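Local coordinates for protein extracellular ligand-binding receptor (Desulfohalobium retbaense DSM 5692, PDB 5ERE) that probably acts as a sensory receptor, with a periplasmic-binding-protein module that binds 2-oxo-4-methylpentanoic acid (ketoleucine) and a tandem PAS-type sensor that binds cytosine, at residues 21-26 and 242-247; 212-217 and 253-258; 391-394 and 398-401. One frame throughout, in Å; residues are numbered along the deposited sequence.

Contact 1. Residues 21-26 and 242-247; sequences QQRAVE and SAFTDR
Arg23, on helix 15-32, meets Phe244 of helix 239-248 with the aliphatic part of its side chain. CB of Arg23 lies 3.6 Å from CE2 of Phe244 and comes at the ring obliquely. From CG to NE the arginine is extended and crosses the phenylalanine at about a right angle, its CD passing 4.1 Å from CZ of Phe244. The guanidinium is carried past the ring, the two planes 64° apart, and the same arginine also packs on Tyr248 and Leu250. Next in sequence, Ala24 offers its backbone to the edge of the ring: N of Ala24 sits near the ring plane, 3.9 Å from CE2 of Phe244, while the methyl CB of Ala24 reaches the same carbon at 4.2 Å. Phe244 spans the gap because its CG stands anti to the backbone N (chi1 -176°), which sends the ring across to the other helix. That ring also meets Tyr248, their planes at about 55°, and touches Pro252, while Ala24 packs on Phe240. Helix 15-32 also packs on strand 37-42 and helix 254-271. With no polar bond between the two segments, the joint rests on van der Waals contact and the burial of one aromatic ring, and the arginine contributes methylene groups to it rather than charge.

Contact 2. Residues 212-217 and 253-258; sequences IQRAEV and GFFGVE. With COI (2-oxo-4-methylpentanoic acid), chain B.
Bends at chi2 (-65°) and chi3 fold the Arg214 chain round so that its guanidinium reaches Phe255, whose own CG lies anti to the carbonyl carbon (chi1 -60°) and brings the ring edge to meet it. NH1 of Arg214 comes 3.5 Å from CD2 of Phe255. Because NH1 lies near the ring plane, beside the edge and not over a face, this is not a cation-pi contact; the two planes are 64° apart. NH1 of Arg214 also passes 4.1 Å from CA of Gly253, the N-cap of helix 254-271. A water joins the two segments beside it: it donates to O of Gln213 (2.7 Å), accepts from N of Phe254 (2.9 Å) and takes a weak bond from NH1 of Arg214. Gln213 is the centre of an inverse gamma turn closed by N of Arg214 and O of Ile212. The charge of Arg214 is met chiefly from helix 15-32, by salt bridges to Glu20 and Asp16; Glu20 also accepts from N of Gly253 and N of Gly256, tying the arginine to the start of the helix. On the far side of Phe255 the ketone oxygen O3 of the bound 2-oxo-4-methylpentanoic acid lies in the ring plane, 3.4 Å from CE1 of Phe255, while CD2 of Phe254 sits over the ring centre. Ser72, Ala95 and Arg210 hydrogen-bond the same ligand. Segments approaching from two lobes beside a ligand are what a periplasmic binding protein presents at its cleft, consistent with a closed, ligand-bound form.

Contact 3. Residues 391-394 and 398-401; sequences VNVA and YSSV
Apolar packing joins Val393, on strand 390-394, to residues 398-401, which follow a short turn later. CG2 of Val393 lies anti to the backbone N and touches CB of Tyr398 at 4.1 Å, the two side chains crossing at about a right angle. CB of Val393 meets CG2 of Val401 at 4.2 Å. The remaining branch, CG1, stands between the backbone N and the carbonyl carbon (chi1 61°), a placement that presses it against main chain: CG1 of Val393 is 3.7 Å from O of Tyr398 and 3.8 Å from CA of Ser399.

The strand belongs to the antiparallel sheet of the sensor domain, which falls in the Cache clan, and pairs with strand 378-385, whose Tyr379 stacks with the ring of Tyr398; a classic beta bulge interrupts the pairing, with Val391 and Asn392 both facing Thr383. Val401 leads towards the ligand: its side chain is about 4 Å from that of Val430 and about 6 Å from the bound cytosine, their nearest atoms being meant, consistent with a place just behind the residues that line the pocket.

The two segments are not hydrogen-bonded to each other; each has one bond of its own. In the 3-10 turn, N of Val401 donates to O of Tyr398 over 3.0 Å, the same carbonyl that CG1 of Val393 touches. In the strand, N of Val393 donates to OD1 of Asn392 over 2.9 Å, a bent bond (134° at the hydrogen) whose donor sits above the carbonyl plane. Lys396, in the connecting turn, bonds O of Val393 through NZ and accepts from OG of Ser399 at its own backbone O.

Contacts 1 and 2 lie side by side in the periplasmic-binding-protein part, their centres 13 Å apart, and their segments alternate along the chain. They touch directly: CB of Ala24 is 3.3 Å from O of Gly256, and CG of Gln21 is 3.7 Å from CB of Phe255. Contact 2 borders the 2-oxo-4-methylpentanoic acid through Phe255, whereas Ala24 of contact 1 has its side chain about 14 Å from that ligand. Contact 3 belongs to the cytosine-binding sensor domain on the opposite side of the chain's centre. Its nearest atoms are about 50 Å from contact 1 and about 44 Å from contact 2, so the two ligand sites are served by separate parts of one long molecule.

Contact 1. Residues 21-26 and 242-247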
loop_
_atom_site.group_PDB
_atom_site.type_symbol
_atom_site.label_atom_id
_atom_site.label_comp_id
_atom_site.label_asym_id
_atom_site.label_seq_id
_atom_site.Cartn_x
_atom_site.Cartn_y
_atom_site.Cartn_z
ATOM N N GLN A 21 -15.763 -17.674 11.955
ATOM C CA GLN A 21 -14.679 -18.516 11.482
ATOM C C GLN A 21 -15.074 -19.992 11.572
ATOM O O GLN A 21 -14.785 -20.757 10.655
ATOM C CB GLN A 21 -13.404 -18.240 12.263
ATOM C CG GLN A 21 -12.841 -16.869 12.018
ATOM C CD GLN A 21 -11.732 -16.494 13.019
ATOM O OE1 GLN A 21 -11.874 -16.695 14.220
ATOM N NE2 GLN A 21 -10.631 -15.991 12.513
ATOM N N GLN A 22 -15.716 -20.380 12.670
ATOM C CA GLN A 22 -16.200 -21.738 12.868
ATOM C C GLN A 22 -17.195 -22.127 11.804
ATOM O O GLN A 22 -17.084 -23.205 11.224
ATOM C CB GLN A 22 -16.843 -21.871 14.233
ATOM C CG GLN A 22 -17.553 -23.188 14.545
ATOM C CD GLN A 22 -18.581 -22.996 15.648
ATOM O OE1 GLN A 22 -18.285 -23.197 16.815
ATOM N NE2 GLN A 22 -19.800 -22.563 15.276
ATOM N N ARG A 23 -18.182 -21.270 11.582
ATOM C CA ARG A 23 -19.128 -21.448 10.493
ATOM C C ARG A 23 -18.477 -21.631 9.131
ATOM O O ARG A 23 -18.855 -22.546 8.351
ATOM C CB ARG A 23 -20.050 -20.230 10.465
ATOM C CG ARG A 23 -21.012 -20.249 11.599
ATOM C CD ARG A 23 -21.846 -18.962 11.635
ATOM N NE ARG A 23 -22.890 -19.054 12.638
ATOM C CZ ARG A 23 -23.694 -18.044 12.964
ATOM N NH1 ARG A 23 -23.556 -16.865 12.388
ATOM N NH2 ARG A 23 -24.629 -18.215 13.872
ATOM N N ALA A 24 -17.490 -20.781 8.817
ATOM C CA ALA A 24 -16.908 -20.839 7.493
ATOM C C ALA A 24 -16.098 -22.140 7.298
ATOM O O ALA A 24 -16.116 -22.734 6.226
ATOM C CB ALA A 24 -16.084 -19.664 7.247
ATOM N N VAL A 25 -15.437 -22.586 8.362
ATOM C CA VAL A 25 -14.637 -23.794 8.356
ATOM C C VAL A 25 -15.499 -25.021 8.151
ATOM O O VAL A 25 -15.123 -25.924 7.405
ATOM C CB VAL A 25 -13.857 -23.922 9.649
ATOM C CG1 VAL A 25 -13.334 -25.321 9.856
ATOM C CG2 VAL A 25 -12.714 -22.947 9.609
ATOM N N GLU A 26 -16.645 -25.049 8.815
ATOM C CA GLU A 26 -17.521 -26.194 8.732
ATOM C C GLU A 26 -18.186 -26.229 7.383
ATOM O O GLU A 26 -18.316 -27.304 6.811
ATOM C CB GLU A 26 -18.553 -26.204 9.841
ATOM C CG GLU A 26 -17.874 -26.319 11.204
ATOM C CD GLU A 26 -18.607 -27.196 12.174
ATOM O OE1 GLU A 26 -18.380 -28.427 12.127
ATOM O OE2 GLU A 26 -19.388 -26.646 12.983
ATOM N N SER A 242 -22.505 -16.172 -0.924
ATOM C CA SER A 242 -23.884 -16.620 -1.057
ATOM C C SER A 242 -24.211 -17.923 -0.359
ATOM O O SER A 242 -25.281 -18.040 0.237
ATOM C CB SER A 242 -24.226 -16.752 -2.537
ATOM O OG SER A 242 -25.550 -17.204 -2.684
ATOM N N ALA A 243 -23.335 -18.925 -0.446
ATOM C CA ALA A 243 -23.542 -20.153 0.323
ATOM C C ALA A 243 -23.632 -19.898 1.849
ATOM O O ALA A 243 -24.456 -20.481 2.545
ATOM C CB ALA A 243 -22.420 -21.149 0.056
ATOM N N PHE A 244 -22.744 -19.062 2.350
ATOM C CA PHE A 244 -22.689 -18.758 3.781
ATOM C C PHE A 244 -23.955 -17.985 4.197
ATOM O O PHE A 244 -24.652 -18.342 5.147
ATOM C CB PHE A 244 -21.416 -17.984 4.074
ATOM C CG PHE A 244 -21.189 -17.703 5.515
ATOM C CD1 PHE A 244 -21.912 -16.706 6.165
ATOM C CD2 PHE A 244 -20.234 -18.406 6.219
ATOM C CE1 PHE A 244 -21.707 -16.425 7.508
ATOM C CE2 PHE A 244 -20.010 -18.136 7.531
ATOM C CZ PHE A 244 -20.745 -17.130 8.194
ATOM N N THR A 245 -24.292 -16.994 3.397
ATOM C CA THR A 245 -25.455 -16.153 3.672
ATOM C C THR A 245 -26.727 -16.956 3.698
ATOM O O THR A 245 -27.572 -16.762 4.570
ATOM C CB THR A 245 -25.557 -15.068 2.629
ATOM O OG1 THR A 245 -24.396 -14.263 2.697
ATOM C CG2 THR A 245 -26.797 -14.196 2.819
ATOM N N ASP A 246 -26.869 -17.876 2.738
ATOM C CA ASP A 246 -28.078 -18.672 2.648
ATOM C C ASP A 246 -28.206 -19.614 3.823
ATOM O O ASP A 246 -29.300 -19.837 4.342
ATOM C CB ASP A 246 -28.110 -19.489 1.338
ATOM C CG ASP A 246 -28.261 -18.611 0.093
ATOM O OD1 ASP A 246 -28.734 -17.466 0.208
ATOM O OD2 ASP A 246 -27.903 -19.075 -1.007
ATOM N N ARG A 247 -27.098 -20.217 4.219
ATOM C CA ARG A 247 -27.145 -21.190 5.297
ATOM C C ARG A 247 -27.326 -20.499 6.678
ATOM O O ARG A 247 -28.114 -20.934 7.511
ATOM C CB ARG A 247 -25.863 -22.016 5.310
ATOM C CG ARG A 247 -25.872 -23.097 6.349
ATOM C CD ARG A 247 -24.620 -23.907 6.309
ATOM N NE ARG A 247 -24.858 -25.175 6.974
ATOM C CZ ARG A 247 -25.611 -26.133 6.454
ATOM N NH1 ARG A 247 -26.165 -25.956 5.255
ATOM N NH2 ARG A 247 -25.805 -27.263 7.130
#

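Contact 2. Residues 212-217 and 253-258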
loop_
_atom_site.group_PDB
_atom_site.type_symbol
_atom_site.label_atom_id
_atom_site.label_comp_id
_atom_site.label_asym_id
_atom_site.label_seq_id
_atom_site.Cartn_x
_atom_site.Cartn_y
_atom_site.Cartn_z
ATOM N N ILE A 212 -12.877 -3.871 11.708
ATOM C CA ILE A 212 -14.022 -3.042 12.109
ATOM C C ILE A 212 -15.288 -3.288 11.257
ATOM O O ILE A 212 -16.387 -2.879 11.631
ATOM C CB ILE A 212 -13.616 -1.546 12.075
ATOM C CG1 ILE A 212 -14.474 -0.708 13.040
ATOM C CG2 ILE A 212 -13.715 -0.989 10.685
ATOM C CD1 ILE A 212 -13.868 0.660 13.313
ATOM N N GLN A 213 -15.166 -4.011 10.148
ATOM C CA GLN A 213 -16.336 -4.204 9.267
ATOM C C GLN A 213 -17.232 -5.331 9.787
ATOM O O GLN A 213 -17.241 -6.427 9.247
ATOM C CB GLN A 213 -15.927 -4.508 7.813
ATOM C CG GLN A 213 -17.148 -4.517 6.865
ATOM C CD GLN A 213 -16.803 -4.811 5.418
ATOM O OE1 GLN A 213 -16.272 -3.955 4.711
ATOM N NE2 GLN A 213 -17.087 -6.034 4.969
ATOM N N ARG A 214 -17.984 -5.036 10.841
ATOM C CA ARG A 214 -18.878 -5.998 11.475
ATOM C C ARG A 214 -20.299 -5.418 11.495
ATOM O O ARG A 214 -20.474 -4.190 11.492
ATOM C CB ARG A 214 -18.401 -6.334 12.896
ATOM C CG ARG A 214 -16.909 -6.598 13.071
ATOM C CD ARG A 214 -16.458 -7.873 12.306
ATOM N NE ARG A 214 -17.300 -9.030 12.607
ATOM C CZ ARG A 214 -17.268 -10.183 11.936
ATOM N NH1 ARG A 214 -16.430 -10.346 10.915
ATOM N NH2 ARG A 214 -18.074 -11.176 12.290
ATOM N N ALA A 215 -21.303 -6.288 11.536
ATOM C CA ALA A 215 -22.689 -5.868 11.403
ATOM C C ALA A 215 -23.080 -4.882 12.511
ATOM O O ALA A 215 -23.826 -3.946 12.289
ATOM C CB ALA A 215 -23.596 -7.079 11.425
ATOM N N GLU A 216 -22.546 -5.103 13.699
ATOM C CA GLU A 216 -22.780 -4.230 14.848
ATOM C C GLU A 216 -22.450 -2.771 14.499
ATOM O O GLU A 216 -23.191 -1.834 14.820
ATOM C CB GLU A 216 -21.929 -4.755 16.006
ATOM C CG GLU A 216 -21.886 -3.949 17.270
ATOM C CD GLU A 216 -21.057 -4.650 18.348
ATOM O OE1 GLU A 216 -20.453 -5.710 18.041
ATOM O OE2 GLU A 216 -21.011 -4.149 19.496
ATOM N N VAL A 217 -21.354 -2.600 13.770
ATOM C CA VAL A 217 -20.856 -1.290 13.424
ATOM C C VAL A 217 -21.817 -0.616 12.441
ATOM O O VAL A 217 -22.104 0.573 12.570
ATOM C CB VAL A 217 -19.405 -1.389 12.864
ATOM C CG1 VAL A 217 -18.979 -0.123 12.163
ATOM C CG2 VAL A 217 -18.463 -1.682 14.005
ATOM N N GLY A 253 -18.022 -11.813 7.028
ATOM C CA GLY A 253 -17.015 -10.790 6.849
ATOM C C GLY A 253 -15.640 -11.371 6.560
ATOM O O GLY A 253 -15.516 -12.519 6.160
ATOM N N PHE A 254 -14.609 -10.568 6.792
ATOM C CA PHE A 254 -13.245 -10.933 6.431
ATOM C C PHE A 254 -12.833 -12.268 6.996
ATOM O O PHE A 254 -12.164 -13.082 6.322
ATOM C CB PHE A 254 -12.223 -9.886 6.932
ATOM C CG PHE A 254 -10.840 -10.409 6.939
ATOM C CD1 PHE A 254 -10.127 -10.473 5.758
ATOM C CD2 PHE A 254 -10.282 -10.918 8.093
ATOM C CE1 PHE A 254 -8.857 -11.024 5.723
ATOM C CE2 PHE A 254 -9.018 -11.473 8.071
ATOM C CZ PHE A 254 -8.308 -11.527 6.882
ATOM N N PHE A 255 -13.183 -12.493 8.252
ATOM C CA PHE A 255 -12.634 -13.654 8.927
ATOM C C PHE A 255 -13.202 -14.960 8.387
ATOM O O PHE A 255 -12.472 -15.922 8.271
ATOM C CB PHE A 255 -12.882 -13.559 10.409
ATOM C CG PHE A 255 -12.261 -12.336 11.024
ATOM C CD1 PHE A 255 -10.956 -12.370 11.476
ATOM C CD2 PHE A 255 -12.984 -11.141 11.116
ATOM C CE1 PHE A 255 -10.354 -11.236 12.047
ATOM C CE2 PHE A 255 -12.380 -9.992 11.682
ATOM C CZ PHE A 255 -11.063 -10.051 12.142
ATOM N N GLY A 256 -14.499 -14.984 8.108
ATOM C CA GLY A 256 -15.108 -16.100 7.399
ATOM C C GLY A 256 -14.455 -16.358 6.047
ATOM O O GLY A 256 -14.109 -17.496 5.721
ATOM N N VAL A 257 -14.298 -15.304 5.257
ATOM C CA VAL A 257 -13.736 -15.413 3.908
ATOM C C VAL A 257 -12.325 -15.993 3.983
ATOM O O VAL A 257 -11.962 -16.920 3.237
ATOM C CB VAL A 257 -13.704 -14.029 3.200
ATOM C CG1 VAL A 257 -12.879 -14.073 1.884
ATOM C CG2 VAL A 257 -15.102 -13.522 2.956
ATOM N N GLU A 258 -11.535 -15.446 4.891
ATOM C CA GLU A 258 -10.189 -15.915 5.123
ATOM C C GLU A 258 -10.136 -17.375 5.566
ATOM O O GLU A 258 -9.250 -18.132 5.162
ATOM C CB GLU A 258 -9.497 -15.050 6.208
ATOM C CG GLU A 258 -8.064 -15.476 6.496
ATOM C CD GLU A 258 -7.427 -14.696 7.678
ATOM O OE1 GLU A 258 -8.074 -14.607 8.760
ATOM O OE2 GLU A 258 -6.286 -14.200 7.505
HETATM C C1 COI B . -5.836 -9.513 14.490
HETATM O O1 COI B . -5.187 -9.840 15.519
HETATM O O2 COI B . -5.272 -9.117 13.440
HETATM C C2 COI B . -7.319 -9.667 14.515
HETATM O O3 COI B . -7.985 -9.330 13.555
HETATM C C3 COI B . -7.892 -10.286 15.767
HETATM C C4 COI B . -9.377 -10.216 15.742
HETATM C C5 COI B . -9.895 -11.322 16.636
HETATM C C6 COI B . -9.719 -8.820 16.242
HETATM O O HOH W 1 -15.589 -8.402 8.457
#

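Contact 3. Residues 391-394 and 398-401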
loop_
_atom_site.group_PDB
_atom_site.type_symbol
_atom_site.label_atom_id
_atom_site.label_comp_id
_atom_site.label_asym_id
_atom_site.label_seq_id
_atom_site.Cartn_x
_atom_site.Cartn_y
_atom_site.Cartn_z
ATOM N N VAL A 391 29.894 19.636 -23.117
ATOM C CA VAL A 391 31.259 20.055 -22.830
ATOM C C VAL A 391 31.686 19.740 -21.400
ATOM O O VAL A 391 32.832 19.938 -21.058
ATOM C CB VAL A 391 31.451 21.577 -23.078
ATOM C CG1 VAL A 391 31.178 21.914 -24.542
ATOM C CG2 VAL A 391 30.568 22.419 -22.150
ATOM N N ASN A 392 30.767 19.259 -20.567
ATOM C CA ASN A 392 31.129 18.852 -19.222
ATOM C C ASN A 392 30.009 17.976 -18.647
ATOM O O ASN A 392 28.880 18.029 -19.126
ATOM C CB ASN A 392 31.425 20.089 -18.346
ATOM C CG ASN A 392 32.303 19.767 -17.129
ATOM O OD1 ASN A 392 32.695 18.629 -16.928
ATOM N ND2 ASN A 392 32.621 20.790 -16.324
ATOM N N VAL A 393 30.337 17.140 -17.664
ATOM C CA VAL A 393 29.376 16.220 -17.060
ATOM C C VAL A 393 29.796 15.819 -15.655
ATOM O O VAL A 393 30.976 15.657 -15.388
ATOM C CB VAL A 393 29.213 14.933 -17.901
ATOM C CG1 VAL A 393 30.545 14.164 -18.013
ATOM C CG2 VAL A 393 28.114 14.023 -17.318
ATOM N N ALA A 394 28.814 15.657 -14.776
ATOM C CA ALA A 394 28.972 14.964 -13.525
ATOM C C ALA A 394 27.837 13.964 -13.369
ATOM O O ALA A 394 26.706 14.276 -13.706
ATOM C CB ALA A 394 28.983 15.949 -12.344
ATOM N N TYR A 398 30.669 9.346 -16.583
ATOM C CA TYR A 398 29.995 9.447 -17.879
ATOM C C TYR A 398 30.745 10.377 -18.823
ATOM O O TYR A 398 30.179 10.882 -19.763
ATOM C CB TYR A 398 28.555 9.930 -17.697
ATOM C CG TYR A 398 27.764 9.019 -16.801
ATOM C CD1 TYR A 398 27.573 7.670 -17.119
ATOM C CD2 TYR A 398 27.222 9.489 -15.628
ATOM C CE1 TYR A 398 26.855 6.839 -16.284
ATOM C CE2 TYR A 398 26.519 8.664 -14.782
ATOM C CZ TYR A 398 26.313 7.357 -15.109
ATOM O OH TYR A 398 25.597 6.590 -14.213
ATOM N N SER A 399 32.029 10.576 -18.568
ATOM C CA SER A 399 32.886 11.452 -19.370
ATOM C C SER A 399 32.879 11.188 -20.855
ATOM O O SER A 399 33.192 12.070 -21.650
ATOM C CB SER A 399 34.347 11.339 -18.855
ATOM O OG SER A 399 34.492 12.139 -17.698
ATOM N N SER A 400 32.534 9.975 -21.245
ATOM C CA SER A 400 32.443 9.648 -22.659
ATOM C C SER A 400 31.380 10.476 -23.414
ATOM O O SER A 400 31.483 10.661 -24.620
ATOM C CB SER A 400 32.161 8.165 -22.811
ATOM O OG SER A 400 30.892 7.836 -22.308
ATOM N N VAL A 401 30.378 11.000 -22.718
ATOM C CA VAL A 401 29.364 11.792 -23.425
ATOM C C VAL A 401 29.932 13.166 -23.789
ATOM O O VAL A 401 29.369 13.857 -24.610
ATOM C CB VAL A 401 28.058 11.937 -22.593
ATOM C CG1 VAL A 401 27.595 10.566 -22.148
ATOM C CG2 VAL A 401 28.260 12.853 -21.382
#